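Local coordinates for uncharacterized protein (Bacteroides ovatus, PDB 3NQK) that is of unknown function but probably joins an E-set-like beta-sandwich domain to a second, beta-rich C-terminal domain, at residues 25-33 and 151-159; 88-96 and 108-116. All coordinates share one frame; numbering follows the deposited sequence.

Along the chain the order is 25-33, 88-96, 108-116, 151-159, so both segments of interaction 2 fall between the two segments of interaction 1. The centres lie 13 Å apart, and each contact belongs to a different sheet: interaction 1 is a parallel pair in the mixed sheet, interaction 2 an antiparallel pair at an outer side of the four-stranded sheet. The sheets touch through apolar side chains, with Val31 CG2 3.6 Å from Leu116 CD1 and Leu152 CD1 3.8 Å from Ile112 CD1. Together they show the two layers of the N-terminal domain closing on one another, consistent with its E-set assignment, while strand 149-157 carries the chain on toward the C-terminal domain.

Interaction 1 (25-33 and 151-159); sequences GVTTIYVRY and LLKVVPFNN
Arg32 lies across the ring of Phe157 where two parallel strands, 27-32 and 151-157, reach their C-terminal ends. Its CB starts the contact over the ring face, 4.0 Å from the Phe157 centroid in a CH-pi approach. CG turns anti to the backbone N (chi1 169°) and passes beside the carbonyl oxygen of Phe157. The chain then bends at chi3, which brings the guanidinium past the ring, its face turned to Phe157 CE2, which sits over its centre 3.7 Å from Arg32 CZ; NE and NH1 also lie near CE2. The two planes are 64° apart, so this is no flat stack. At the tip, NH2 donates to Asn159 OD1 at 2.8 Å, and NH1 makes a salt bridge to Asp314, so both terminal nitrogens are held and the group's rotation is fixed from two directions.

Behind this the backbones zip together as a regular parallel ladder. Ile29, for one, donates its N to Lys153 O (3.0 Å) and takes Val155 N on its own O (2.8 Å). Thr28 CG2 meets Val155 CG2 on the face that also bears Tyr30, whose CB faces Phe157 CD1 at 3.9 Å. On the other face Ile29 CD1 reaches Leu152 CD1 at 4.1 Å. At the N-terminal end a water joins Gly25 O, Thr27 OG1 and Leu151 N.

Trp319, the last residue of the chain, stacks on Tyr30 and meets Phe157 edge-to-face, so the C-terminal tail covers the Tyr30, Arg32 and Phe157 end of this face. Leu71 of helix 65-76 touches Val26 and Leu151, the face bearing Ile29, Val31 and Leu152 packs on strand 38-48, and strand 125-133 pairs antiparallel with 149-157 along its other edge.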
loop_
_atom_site.group_PDB
_atom_site.type_symbol
_atom_site.label_atom_id
_atom_site.label_comp_id
_atom_site.label_asym_id
_atom_site.label_seq_id
_atom_site.Cartn_x
_atom_site.Cartn_y
_atom_site.Cartn_z
ATOM N N GLY A 25 -9.729 22.187 8.505
ATOM C CA GLY A 25 -10.739 21.347 7.863
ATOM C C GLY A 25 -10.307 20.819 6.520
ATOM O O GLY A 25 -11.080 20.132 5.840
ATOM N N VAL A 26 -9.053 21.089 6.154
ATOM C CA VAL A 26 -8.503 20.639 4.872
ATOM C C VAL A 26 -7.665 19.356 5.000
ATOM O O VAL A 26 -6.819 19.245 5.874
ATOM C CB VAL A 26 -7.647 21.749 4.230
ATOM C CG1 VAL A 26 -6.677 21.173 3.264
ATOM C CG2 VAL A 26 -8.539 22.761 3.562
ATOM N N THR A 27 -7.930 18.391 4.113
ATOM C CA THR A 27 -7.194 17.130 4.080
ATOM C C THR A 27 -6.172 17.172 2.952
ATOM O O THR A 27 -6.522 17.426 1.800
ATOM C CB THR A 27 -8.138 15.940 3.825
ATOM O OG1 THR A 27 -9.041 15.788 4.927
ATOM C CG2 THR A 27 -7.355 14.668 3.648
ATOM N N THR A 28 -4.915 16.932 3.275
ATOM C CA THR A 28 -3.869 16.989 2.275
ATOM C C THR A 28 -3.720 15.646 1.643
ATOM O O THR A 28 -3.482 14.676 2.327
ATOM C CB THR A 28 -2.473 17.384 2.895
ATOM O OG1 THR A 28 -2.577 18.623 3.587
ATOM C CG2 THR A 28 -1.421 17.509 1.807
ATOM N N ILE A 29 -3.837 15.580 0.325
ATOM C CA ILE A 29 -3.537 14.352 -0.356
ATOM C C ILE A 29 -2.360 14.524 -1.315
ATOM O O ILE A 29 -2.191 15.581 -1.942
ATOM C CB ILE A 29 -4.771 13.751 -1.077
ATOM C CG1 ILE A 29 -5.190 14.582 -2.261
ATOM C CG2 ILE A 29 -5.916 13.614 -0.118
ATOM C CD1 ILE A 29 -6.339 13.946 -3.030
ATOM N N TYR A 30 -1.529 13.485 -1.389
ATOM C CA TYR A 30 -0.325 13.498 -2.192
ATOM C C TYR A 30 -0.509 12.647 -3.406
ATOM O O TYR A 30 -0.807 11.465 -3.294
ATOM C CB TYR A 30 0.852 12.975 -1.359
ATOM C CG TYR A 30 1.174 13.868 -0.168
ATOM C CD1 TYR A 30 2.009 14.972 -0.314
ATOM C CD2 TYR A 30 0.588 13.652 1.071
ATOM C CE1 TYR A 30 2.282 15.813 0.752
ATOM C CE2 TYR A 30 0.865 14.492 2.156
ATOM C CZ TYR A 30 1.713 15.573 1.982
ATOM O OH TYR A 30 1.990 16.428 3.036
ATOM N N VAL A 31 -0.334 13.239 -4.584
ATOM C CA VAL A 31 -0.450 12.481 -5.840
ATOM C C VAL A 31 0.801 12.644 -6.667
ATOM O O VAL A 31 1.310 13.747 -6.824
ATOM C CB VAL A 31 -1.663 12.929 -6.648
ATOM C CG1 VAL A 31 -2.866 13.020 -5.745
ATOM C CG2 VAL A 31 -1.410 14.238 -7.285
ATOM N N ARG A 32 1.323 11.541 -7.171
ATOM C CA ARG A 32 2.559 11.587 -7.932
ATOM C C ARG A 32 2.319 12.079 -9.345
ATOM O O ARG A 32 1.401 11.618 -10.019
ATOM C CB ARG A 32 3.242 10.210 -7.960
ATOM C CG ARG A 32 4.410 10.121 -8.965
ATOM C CD ARG A 32 5.245 8.846 -8.789
ATOM N NE ARG A 32 6.492 9.095 -8.046
ATOM C CZ ARG A 32 6.828 8.520 -6.888
ATOM N NH1 ARG A 32 6.032 7.643 -6.307
ATOM N NH2 ARG A 32 7.984 8.817 -6.321
ATOM N N TYR A 33 3.127 13.045 -9.778
ATOM C CA TYR A 33 3.097 13.498 -11.155
ATOM C C TYR A 33 3.842 12.478 -11.987
ATOM O O TYR A 33 5.041 12.337 -11.852
ATOM C CB TYR A 33 3.764 14.862 -11.281
ATOM C CG TYR A 33 3.533 15.533 -12.618
ATOM C CD1 TYR A 33 4.129 15.046 -13.784
ATOM C CD2 TYR A 33 2.726 16.657 -12.719
ATOM C CE1 TYR A 33 3.911 15.664 -15.028
ATOM C CE2 TYR A 33 2.494 17.288 -13.968
ATOM C CZ TYR A 33 3.088 16.788 -15.105
ATOM O OH TYR A 33 2.865 17.409 -16.320
ATOM N N LEU A 151 -12.427 18.366 1.969
ATOM C CA LEU A 151 -11.696 19.464 1.352
ATOM C C LEU A 151 -10.298 18.991 1.024
ATOM O O LEU A 151 -9.375 19.030 1.875
ATOM C CB LEU A 151 -11.678 20.678 2.263
ATOM C CG LEU A 151 -13.076 21.189 2.647
ATOM C CD1 LEU A 151 -12.994 22.351 3.661
ATOM C CD2 LEU A 151 -13.864 21.603 1.396
ATOM N N LEU A 152 -10.143 18.510 -0.205
ATOM C CA LEU A 152 -8.915 17.913 -0.637
ATOM C C LEU A 152 -7.888 18.962 -1.121
ATOM O O LEU A 152 -8.083 19.612 -2.145
ATOM C CB LEU A 152 -9.202 16.919 -1.754
ATOM C CG LEU A 152 -10.257 15.847 -1.446
ATOM C CD1 LEU A 152 -10.304 14.833 -2.563
ATOM C CD2 LEU A 152 -9.980 15.158 -0.137
ATOM N N LYS A 153 -6.793 19.111 -0.365
ATOM C CA LYS A 153 -5.651 19.926 -0.802
ATOM C C LYS A 153 -4.731 19.017 -1.597
ATOM O O LYS A 153 -3.991 18.200 -1.030
ATOM C CB LYS A 153 -4.920 20.514 0.413
ATOM C CG LYS A 153 -3.791 21.547 0.095
ATOM C CD LYS A 153 -2.945 21.796 1.341
ATOM C CE LYS A 153 -1.784 22.672 1.076
ATOM N NZ LYS A 153 -0.918 22.734 2.268
ATOM N N VAL A 154 -4.806 19.129 -2.908
ATOM C CA VAL A 154 -4.096 18.234 -3.799
ATOM C C VAL A 154 -2.680 18.711 -3.974
ATOM O O VAL A 154 -2.451 19.818 -4.433
ATOM C CB VAL A 154 -4.791 18.166 -5.173
ATOM C CG1 VAL A 154 -4.180 17.070 -6.031
ATOM C CG2 VAL A 154 -6.292 17.928 -4.997
ATOM N N VAL A 155 -1.722 17.893 -3.531
ATOM C CA VAL A 155 -0.303 18.242 -3.625
ATOM C C VAL A 155 0.424 17.251 -4.534
ATOM O O VAL A 155 0.751 16.141 -4.120
ATOM C CB VAL A 155 0.374 18.233 -2.252
ATOM C CG1 VAL A 155 1.830 18.620 -2.383
ATOM C CG2 VAL A 155 -0.358 19.182 -1.267
ATOM N N PRO A 156 0.632 17.631 -5.791
ATOM C CA PRO A 156 1.411 16.799 -6.676
ATOM C C PRO A 156 2.830 16.659 -6.158
ATOM O O PRO A 156 3.304 17.526 -5.422
ATOM C CB PRO A 156 1.409 17.580 -7.973
ATOM C CG PRO A 156 0.339 18.648 -7.798
ATOM C CD PRO A 156 0.273 18.917 -6.404
ATOM N N PHE A 157 3.492 15.569 -6.496
ATOM C CA PHE A 157 4.859 15.399 -6.086
ATOM C C PHE A 157 5.640 14.532 -7.065
ATOM O O PHE A 157 5.085 13.678 -7.731
ATOM C CB PHE A 157 4.922 14.795 -4.684
ATOM C CG PHE A 157 4.566 13.318 -4.626
ATOM C CD1 PHE A 157 3.265 12.911 -4.399
ATOM C CD2 PHE A 157 5.544 12.348 -4.760
ATOM C CE1 PHE A 157 2.938 11.557 -4.319
ATOM C CE2 PHE A 157 5.221 10.994 -4.695
ATOM C CZ PHE A 157 3.916 10.606 -4.455
ATOM N N ASN A 158 6.929 14.804 -7.178
ATOM C CA ASN A 158 7.835 13.944 -7.936
ATOM C C ASN A 158 8.964 13.545 -7.011
ATOM O O ASN A 158 8.896 13.787 -5.800
ATOM C CB ASN A 158 8.348 14.661 -9.199
ATOM C CG ASN A 158 8.981 16.025 -8.895
ATOM O OD1 ASN A 158 9.479 16.277 -7.767
ATOM N ND2 ASN A 158 8.999 16.906 -9.908
ATOM N N ASN A 159 9.989 12.936 -7.541
ATOM C CA ASN A 159 11.103 12.510 -6.713
ATOM C C ASN A 159 11.950 13.681 -6.165
ATOM O O ASN A 159 12.881 13.457 -5.400
ATOM C CB ASN A 159 12.010 11.563 -7.499
ATOM C CG ASN A 159 11.364 10.236 -7.764
ATOM O OD1 ASN A 159 10.525 9.789 -7.002
ATOM N ND2 ASN A 159 11.759 9.593 -8.844
HETATM O O HOH W 1 -11.231 17.424 4.582
#

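Interaction 2 (88-96 and 108-116); sequences MEEDKYEFP and ELLNIDFNL. With EDO (1,2-ethanediol), chain C.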
loop_
_atom_site.group_PDB
_atom_site.type_symbol
_atom_site.label_atom_id
_atom_site.label_comp_id
_atom_site.label_asym_id
_atom_site.label_seq_id
_atom_site.Cartn_x
_atom_site.Cartn_y
_atom_site.Cartn_z
HETATM N N MSE A 88 -9.916 24.048 -7.322
HETATM C CA MSE A 88 -9.258 23.406 -8.438
HETATM C C MSE A 88 -10.036 23.607 -9.730
HETATM O O MSE A 88 -11.280 23.616 -9.738
HETATM C CB MSE A 88 -9.086 21.936 -8.177
HETATM C CG MSE A 88 -8.205 21.272 -9.166
HETATM SE SE MSE A 88 -7.353 19.778 -8.391
HETATM C CE MSE A 88 -6.142 19.311 -9.822
ATOM N N GLU A 89 -9.296 23.755 -10.823
ATOM C CA GLU A 89 -9.882 24.062 -12.126
ATOM C C GLU A 89 -10.621 22.850 -12.666
ATOM O O GLU A 89 -10.172 21.728 -12.497
ATOM C CB GLU A 89 -8.770 24.505 -13.113
ATOM C CG GLU A 89 -8.019 25.807 -12.693
ATOM C CD GLU A 89 -6.710 26.051 -13.500
ATOM O OE1 GLU A 89 -5.827 25.140 -13.531
ATOM O OE2 GLU A 89 -6.548 27.175 -14.035
ATOM N N GLU A 90 -11.744 23.084 -13.336
ATOM C CA GLU A 90 -12.569 21.981 -13.866
ATOM C C GLU A 90 -11.851 21.141 -14.927
ATOM O O GLU A 90 -12.160 19.973 -15.105
ATOM C CB GLU A 90 -13.881 22.520 -14.434
ATOM C CG GLU A 90 -14.783 23.187 -13.370
ATOM C CD GLU A 90 -16.143 23.643 -13.924
ATOM O OE1 GLU A 90 -16.445 23.347 -15.109
ATOM O OE2 GLU A 90 -16.904 24.293 -13.167
ATOM N N ASP A 91 -10.888 21.733 -15.612
ATOM C CA ASP A 91 -10.155 21.018 -16.650
ATOM C C ASP A 91 -9.080 20.095 -16.064
ATOM O O ASP A 91 -8.478 19.310 -16.789
ATOM C CB ASP A 91 -9.524 22.014 -17.660
ATOM C CG ASP A 91 -8.405 22.894 -17.032
ATOM O OD1 ASP A 91 -7.303 22.365 -16.745
ATOM O OD2 ASP A 91 -8.604 24.130 -16.930
ATOM N N LYS A 92 -8.880 20.159 -14.740
ATOM C CA LYS A 92 -7.797 19.417 -14.089
ATOM C C LYS A 92 -8.242 18.119 -13.382
ATOM O O LYS A 92 -7.391 17.369 -12.883
ATOM C CB LYS A 92 -7.071 20.321 -13.070
ATOM C CG LYS A 92 -6.320 21.560 -13.686
ATOM C CD LYS A 92 -5.085 21.149 -14.545
ATOM C CE LYS A 92 -4.234 22.384 -14.982
ATOM N NZ LYS A 92 -4.972 23.327 -15.892
ATOM N N TYR A 93 -9.558 17.845 -13.352
ATOM C CA TYR A 93 -10.080 16.649 -12.651
ATOM C C TYR A 93 -11.420 16.146 -13.211
ATOM O O TYR A 93 -12.186 16.903 -13.768
ATOM C CB TYR A 93 -10.263 16.957 -11.171
ATOM C CG TYR A 93 -11.426 17.877 -10.902
ATOM C CD1 TYR A 93 -12.728 17.384 -10.833
ATOM C CD2 TYR A 93 -11.239 19.238 -10.786
ATOM C CE1 TYR A 93 -13.795 18.225 -10.628
ATOM C CE2 TYR A 93 -12.303 20.090 -10.573
ATOM C CZ TYR A 93 -13.574 19.581 -10.485
ATOM O OH TYR A 93 -14.628 20.429 -10.298
ATOM N N GLU A 94 -11.700 14.863 -12.987
ATOM C CA GLU A 94 -13.008 14.251 -13.322
ATOM C C GLU A 94 -13.319 13.188 -12.289
ATOM O O GLU A 94 -12.431 12.518 -11.821
ATOM C CB GLU A 94 -12.980 13.582 -14.723
ATOM C CG GLU A 94 -12.859 14.565 -15.941
ATOM C CD GLU A 94 -14.192 15.295 -16.279
ATOM O OE1 GLU A 94 -15.162 15.189 -15.489
ATOM O OE2 GLU A 94 -14.254 15.967 -17.335
ATOM N N PHE A 95 -14.584 13.060 -11.914
ATOM C CA PHE A 95 -15.014 11.931 -11.086
ATOM C C PHE A 95 -16.489 11.665 -11.314
ATOM O O PHE A 95 -17.230 12.562 -11.665
ATOM C CB PHE A 95 -14.733 12.186 -9.599
ATOM C CG PHE A 95 -15.485 13.323 -9.034
ATOM C CD1 PHE A 95 -16.787 13.170 -8.630
ATOM C CD2 PHE A 95 -14.892 14.553 -8.890
ATOM C CE1 PHE A 95 -17.500 14.245 -8.136
ATOM C CE2 PHE A 95 -15.601 15.628 -8.373
ATOM C CZ PHE A 95 -16.898 15.477 -8.020
ATOM N N PRO A 96 -16.918 10.421 -11.124
ATOM C CA PRO A 96 -18.320 10.118 -11.373
ATOM C C PRO A 96 -19.245 10.783 -10.352
ATOM O O PRO A 96 -18.942 10.813 -9.159
ATOM C CB PRO A 96 -18.385 8.576 -11.270
ATOM C CG PRO A 96 -17.139 8.163 -10.607
ATOM C CD PRO A 96 -16.117 9.211 -10.895
ATOM N N GLU A 108 -16.925 1.843 -0.802
ATOM C CA GLU A 108 -16.708 1.869 -2.230
ATOM C C GLU A 108 -15.862 3.077 -2.572
ATOM O O GLU A 108 -15.874 4.076 -1.846
ATOM C CB GLU A 108 -18.035 1.897 -2.985
ATOM C CG GLU A 108 -17.886 1.760 -4.539
ATOM C CD GLU A 108 -17.096 0.528 -4.946
ATOM O OE1 GLU A 108 -17.675 -0.579 -4.911
ATOM O OE2 GLU A 108 -15.890 0.676 -5.300
ATOM N N LEU A 109 -15.114 2.978 -3.671
ATOM C CA LEU A 109 -14.118 3.987 -4.024
ATOM C C LEU A 109 -14.596 5.011 -5.064
ATOM O O LEU A 109 -15.210 4.665 -6.065
ATOM C CB LEU A 109 -12.854 3.299 -4.543
ATOM C CG LEU A 109 -12.150 2.334 -3.574
ATOM C CD1 LEU A 109 -10.983 1.599 -4.295
ATOM C CD2 LEU A 109 -11.658 3.072 -2.317
ATOM N N LEU A 110 -14.286 6.272 -4.800
ATOM C CA LEU A 110 -14.512 7.347 -5.737
ATOM C C LEU A 110 -13.227 7.576 -6.471
ATOM O O LEU A 110 -12.279 8.110 -5.918
ATOM C CB LEU A 110 -14.924 8.626 -5.004
ATOM C CG LEU A 110 -15.209 9.857 -5.875
ATOM C CD1 LEU A 110 -16.474 9.686 -6.681
ATOM C CD2 LEU A 110 -15.302 11.089 -5.014
ATOM N N ASN A 111 -13.164 7.111 -7.702
ATOM C CA ASN A 111 -11.992 7.309 -8.521
ATOM C C ASN A 111 -11.955 8.722 -9.080
ATOM O O ASN A 111 -12.733 9.067 -9.972
ATOM C CB ASN A 111 -11.971 6.295 -9.650
ATOM C CG ASN A 111 -11.909 4.882 -9.148
ATOM O OD1 ASN A 111 -10.975 4.503 -8.460
ATOM N ND2 ASN A 111 -12.915 4.098 -9.471
ATOM N N ILE A 112 -11.093 9.555 -8.501
ATOM C CA ILE A 112 -10.864 10.895 -8.993
ATOM C C ILE A 112 -9.684 10.860 -9.928
ATOM O O ILE A 112 -8.576 10.546 -9.510
ATOM C CB ILE A 112 -10.521 11.870 -7.851
ATOM C CG1 ILE A 112 -11.593 11.852 -6.772
ATOM C CG2 ILE A 112 -10.361 13.261 -8.383
ATOM C CD1 ILE A 112 -11.334 12.871 -5.653
ATOM N N ASP A 113 -9.918 11.215 -11.185
ATOM C CA ASP A 113 -8.879 11.210 -12.216
ATOM C C ASP A 113 -8.344 12.630 -12.491
ATOM O O ASP A 113 -9.054 13.487 -13.021
ATOM C CB ASP A 113 -9.434 10.587 -13.528
ATOM C CG ASP A 113 -9.703 9.098 -13.398
ATOM O OD1 ASP A 113 -8.928 8.411 -12.693
ATOM O OD2 ASP A 113 -10.688 8.613 -13.989
ATOM N N PHE A 114 -7.077 12.844 -12.181
ATOM C CA PHE A 114 -6.464 14.150 -12.340
ATOM C C PHE A 114 -5.647 14.236 -13.613
ATOM O O PHE A 114 -4.993 13.255 -14.024
ATOM C CB PHE A 114 -5.543 14.459 -11.148
ATOM C CG PHE A 114 -6.274 14.742 -9.862
ATOM C CD1 PHE A 114 -6.962 15.927 -9.689
ATOM C CD2 PHE A 114 -6.205 13.862 -8.804
ATOM C CE1 PHE A 114 -7.614 16.202 -8.492
ATOM C CE2 PHE A 114 -6.855 14.138 -7.597
ATOM C CZ PHE A 114 -7.561 15.296 -7.453
ATOM N N ASN A 115 -5.686 15.412 -14.237
ATOM C CA ASN A 115 -4.784 15.754 -15.328
ATOM C C ASN A 115 -3.952 16.954 -14.887
ATOM O O ASN A 115 -4.391 18.109 -14.985
ATOM C CB ASN A 115 -5.555 16.091 -16.598
ATOM C CG ASN A 115 -4.633 16.507 -17.745
ATOM O OD1 ASN A 115 -3.700 15.782 -18.104
ATOM N ND2 ASN A 115 -4.880 17.687 -18.309
ATOM N N LEU A 116 -2.762 16.678 -14.384
ATOM C CA LEU A 116 -1.952 17.700 -13.732
ATOM C C LEU A 116 -1.061 18.493 -14.692
ATOM O O LEU A 116 -0.397 19.432 -14.279
ATOM C CB LEU A 116 -1.086 17.051 -12.641
ATOM C CG LEU A 116 -1.859 16.342 -11.528
ATOM C CD1 LEU A 116 -0.913 15.600 -10.585
ATOM C CD2 LEU A 116 -2.690 17.326 -10.765
HETATM C C1 EDO C . -17.132 15.912 -12.143
HETATM O O1 EDO C . -16.285 15.220 -13.083
HETATM C C2 EDO C . -18.585 15.445 -12.303
HETATM O O2 EDO C . -19.176 15.204 -11.013
#
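Phe114 and the selenomethionine Met88 make the dense end of this antiparallel contact. The extended Met88 chain comes obliquely to the Phe114 ring, with SE 4.8 Å from its centroid and CE 3.5 Å from Phe114 CD1, a Met-aromatic contact; CE also reaches Leu116 CD2. Tyr93 CB lies 3.8 Å from Phe114 CD1; a chi1 of 72° leads the Tyr93 ring away from strand 107-115, leaving CB to meet Phe114 in this non-hydrogen-bonded pair. Next to it Glu94 and Asp113 are a hydrogen-bonded pair, with Asp113 N to Glu94 O at 2.9 Å. Further along, Phe95 CD1 packs 4.0 Å from Leu110 CD1.

The solvent side is looser. OE1 of the exposed Glu94 accepts a bond from O1 of an ethanediol, probably from the crystallisation liquor; Phe95 N donates to that same O1 at 3.0 Å, and C1 lies over the centre of the Phe95 ring. Near the turn, Lys92 O takes Asn115 N (2.9 Å), while its side chain passes Asn115 O and NZ bridges Asp91 OD1 (2.7 Å) and Glu89 OE1. A methionine in place of Lys92 would probably leave these two carboxylates without the cation between them and the turn freer to shift.

Strand 38-48 pairs with the far edge of 107-115, where Gln42 holds Asn111 and Thr40 holds Asp113. Inward, Met88 and Phe114 pack on Val154 of strand 149-157, while Tyr93 and Phe95 lean on strands 57-63 and 125-133.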